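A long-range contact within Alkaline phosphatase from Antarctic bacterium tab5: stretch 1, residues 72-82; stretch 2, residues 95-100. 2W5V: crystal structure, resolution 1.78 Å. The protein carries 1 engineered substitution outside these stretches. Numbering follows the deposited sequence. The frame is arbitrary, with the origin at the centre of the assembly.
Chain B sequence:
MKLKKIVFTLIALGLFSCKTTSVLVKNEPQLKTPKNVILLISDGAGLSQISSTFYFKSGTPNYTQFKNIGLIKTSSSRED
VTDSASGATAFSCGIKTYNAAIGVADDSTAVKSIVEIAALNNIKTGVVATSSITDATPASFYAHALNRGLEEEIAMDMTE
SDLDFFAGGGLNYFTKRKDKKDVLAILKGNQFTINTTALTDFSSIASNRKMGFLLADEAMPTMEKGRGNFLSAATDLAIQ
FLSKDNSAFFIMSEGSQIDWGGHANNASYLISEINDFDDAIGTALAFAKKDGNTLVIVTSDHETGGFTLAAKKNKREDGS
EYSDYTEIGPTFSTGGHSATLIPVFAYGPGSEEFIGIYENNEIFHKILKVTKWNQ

Stretch 1 72-82: IKTSSSREDVT
Stretch 2 (95-100) IKTYNA

Residues 72-82 leave a strand at Lys73 and continue as a loop that turns back on itself; residues 95-100 run without regular structure alongside it. The turn is defined by Ser76 and Glu79, whose backbones pair through Ser76 N to Glu79 O at 3.0 Å. Ser76 (phi/psi -86/-173, chi1 p) places OG inside the turn, where it accepts from Arg78 N at 3.1 Å and Glu79 N at 2.9 Å and donates to Glu79 OE1 at 2.7 Å. Ser75, chi1 m, supports the same fold by donating from OG to Asp80 O at 2.7 Å.

Across the stretches the register is set by Ser77 and Thr97, whose CA atoms lie 4.7 Å apart, and by Thr82 and Asn99, with CA atoms 6.2 Å apart. At the first point Ser77 N donates to Thr97 O at 2.9 Å with a nearly linear angle of 176°, the one hydrogen bond between the two backbones. Ser77 OG, despite chi1 p and a CB directed toward the second stretch, lies 3.3 Å from Tyr98 N at a poor angle and is not bonded to it; this hydroxyl is satisfied elsewhere in the structure.

Lys96 (phi/psi -77/134) reaches along stretch 1 with chi angles m, m, t, t. Its NZ donates to Ser75 O at 2.8 Å and lies 3.4 Å from Lys73 O, so the ammonium sits against backbone carbonyl oxygens.

Asn99 (phi/psi -52/133) has the largest area covered by the partner stretch, and both its backbone and its side chain bond. Its N donates to Glu79 OE1 at 3.0 Å and 161°. With chi1 m and chi2 near -2°, its ND2 donates to Val81 O at 3.1 Å and 171°. The amide oxygen OD1 finds its hydrogen bond just beyond the stretches; its 3.3 Å approach to Glu79 OE1 pairs two acceptors and is no bond.

Glu79 takes chi1 m, an off-well chi2 of 102° and chi3 near -7°, which brings OE1 to both Ser76 OG and Asn99 N. Its other oxygen, OE2, accepts from a water at 2.7 Å, and the same water donates to Asn99 O at 2.9 Å. The carboxylate therefore meets both backbone polar atoms of Asn99, one directly and one through solvent.

Arg78 (m, t, t, chi4 170°) adds nonpolar packing: its CD lies 3.6 Å from Tyr98 CB, which covers one guanidinium face. Tyr98 has chi1 p and chi2 84°, and its ring end leads away. The two stretches bury 488 Å² in total.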

# COMPACT_ATOMS: atom_id res chain seq x y z
N ILE B 72 -4.84 4.04 -5.46
CA ILE B 72 -6.18 4.49 -5.84
C ILE B 72 -7.21 4.42 -4.72
O ILE B 72 -7.18 3.51 -3.87
CB ILE B 72 -6.75 3.71 -7.06
CG1 ILE B 72 -6.65 2.20 -6.86
CG2 ILE B 72 -6.00 4.11 -8.32
CD1 ILE B 72 -7.36 1.38 -7.99
N LYS B 73 -8.12 5.39 -4.73
CA LYS B 73 -9.25 5.41 -3.83
C LYS B 73 -10.42 4.77 -4.56
O LYS B 73 -10.71 5.15 -5.70
CB LYS B 73 -9.57 6.85 -3.42
CG LYS B 73 -10.67 6.91 -2.36
CD LYS B 73 -10.91 8.32 -1.84
CE LYS B 73 -12.08 8.32 -0.87
NZ LYS B 73 -12.37 9.69 -0.38
N THR B 74 -11.09 3.81 -3.93
CA THR B 74 -11.98 2.92 -4.68
C THR B 74 -13.49 3.12 -4.47
O THR B 74 -14.28 2.35 -5.04
CB THR B 74 -11.68 1.46 -4.35
OG1 THR B 74 -11.89 1.24 -2.94
CG2 THR B 74 -10.22 1.11 -4.71
N SER B 75 -13.89 4.09 -3.67
CA SER B 75 -15.33 4.27 -3.39
C SER B 75 -16.14 4.51 -4.67
O SER B 75 -15.64 5.10 -5.63
CB SER B 75 -15.57 5.41 -2.39
OG SER B 75 -14.98 5.13 -1.13
N SER B 76 -17.39 4.04 -4.68
CA SER B 76 -18.28 4.21 -5.83
C SER B 76 -18.98 5.56 -5.75
O SER B 76 -18.67 6.38 -4.88
CB SER B 76 -19.31 3.08 -5.86
OG SER B 76 -20.34 3.33 -4.92
N SER B 77 -19.92 5.81 -6.65
CA SER B 77 -20.64 7.08 -6.61
C SER B 77 -21.66 7.12 -5.48
O SER B 77 -22.11 8.19 -5.09
CB SER B 77 -21.33 7.36 -7.95
OG SER B 77 -22.33 6.40 -8.18
N ARG B 78 -22.04 5.96 -4.94
CA ARG B 78 -23.07 5.94 -3.90
C ARG B 78 -22.63 5.27 -2.59
O ARG B 78 -23.32 5.38 -1.58
CB ARG B 78 -24.33 5.25 -4.40
CG ARG B 78 -24.94 5.93 -5.62
CD ARG B 78 -26.22 5.22 -6.04
NE ARG B 78 -26.82 5.87 -7.21
CZ ARG B 78 -27.82 5.37 -7.93
NH1 ARG B 78 -28.36 4.20 -7.60
NH2 ARG B 78 -28.29 6.04 -8.97
N GLU B 79 -21.50 4.56 -2.62
CA GLU B 79 -21.11 3.73 -1.48
C GLU B 79 -19.63 3.90 -1.13
O GLU B 79 -18.78 3.89 -2.01
CB GLU B 79 -21.39 2.26 -1.80
CG GLU B 79 -22.89 1.91 -1.93
CD GLU B 79 -23.38 1.77 -3.38
OE1 GLU B 79 -22.61 2.07 -4.33
OE2 GLU B 79 -24.55 1.36 -3.57
N ASP B 80 -19.33 4.04 0.16
CA ASP B 80 -17.93 4.10 0.60
C ASP B 80 -17.17 2.83 0.24
O ASP B 80 -16.00 2.88 -0.11
CB ASP B 80 -17.81 4.34 2.11
CG ASP B 80 -18.06 5.79 2.50
OD1 ASP B 80 -17.87 6.69 1.65
OD2 ASP B 80 -18.42 6.04 3.67
N VAL B 81 -17.84 1.69 0.35
CA VAL B 81 -17.19 0.42 0.02
C VAL B 81 -17.69 -0.06 -1.33
O VAL B 81 -18.87 -0.36 -1.49
CB VAL B 81 -17.50 -0.67 1.07
CG1 VAL B 81 -16.88 -2.01 0.64
CG2 VAL B 81 -16.97 -0.27 2.45
N THR B 82 -16.79 -0.13 -2.30
CA THR B 82 -17.18 -0.47 -3.66
C THR B 82 -17.47 -1.97 -3.83
O THR B 82 -16.99 -2.80 -3.04
CB THR B 82 -16.11 -0.07 -4.67
OG1 THR B 82 -16.64 -0.14 -5.99
CG2 THR B 82 -14.88 -0.99 -4.56
N ILE B 95 -15.61 6.54 -15.07
CA ILE B 95 -16.58 7.25 -14.24
C ILE B 95 -16.81 6.53 -12.92
O ILE B 95 -16.68 5.30 -12.85
CB ILE B 95 -17.93 7.36 -14.94
CG1 ILE B 95 -18.45 5.96 -15.28
CG2 ILE B 95 -17.81 8.23 -16.19
CD1 ILE B 95 -19.92 5.90 -15.42
N LYS B 96 -17.14 7.29 -11.88
CA LYS B 96 -17.67 6.72 -10.65
C LYS B 96 -19.13 6.37 -10.91
O LYS B 96 -19.88 7.18 -11.45
CB LYS B 96 -17.61 7.74 -9.51
CG LYS B 96 -16.21 8.16 -9.10
CD LYS B 96 -15.58 7.13 -8.16
CE LYS B 96 -14.41 7.73 -7.39
NZ LYS B 96 -13.62 6.67 -6.67
N THR B 97 -19.53 5.17 -10.51
CA THR B 97 -20.91 4.74 -10.72
C THR B 97 -21.37 3.91 -9.52
O THR B 97 -20.60 3.71 -8.58
CB THR B 97 -21.06 3.97 -12.05
OG1 THR B 97 -22.45 3.72 -12.31
CG2 THR B 97 -20.28 2.65 -12.03
N TYR B 98 -22.63 3.45 -9.55
CA TYR B 98 -23.24 2.79 -8.40
C TYR B 98 -22.84 1.32 -8.31
O TYR B 98 -22.62 0.68 -9.33
CB TYR B 98 -24.78 2.95 -8.43
CG TYR B 98 -25.49 2.36 -9.66
CD1 TYR B 98 -25.83 1.02 -9.71
CD2 TYR B 98 -25.82 3.16 -10.75
CE1 TYR B 98 -26.47 0.47 -10.80
CE2 TYR B 98 -26.47 2.62 -11.86
CZ TYR B 98 -26.79 1.28 -11.88
OH TYR B 98 -27.44 0.71 -12.96
N ASN B 99 -22.71 0.78 -7.09
CA ASN B 99 -22.42 -0.65 -6.96
C ASN B 99 -23.43 -1.47 -7.77
O ASN B 99 -24.63 -1.22 -7.69
CB ASN B 99 -22.44 -1.12 -5.49
CG ASN B 99 -21.20 -0.66 -4.72
OD1 ASN B 99 -20.30 -0.02 -5.28
ND2 ASN B 99 -21.15 -0.99 -3.42
N ALA B 100 -22.90 -2.42 -8.53
CA ALA B 100 -23.67 -3.32 -9.40
C ALA B 100 -23.75 -2.84 -10.85
O ALA B 100 -24.13 -3.60 -11.74
CB ALA B 100 -25.07 -3.60 -8.84
O HOH W 1 -25.86 0.57 -5.74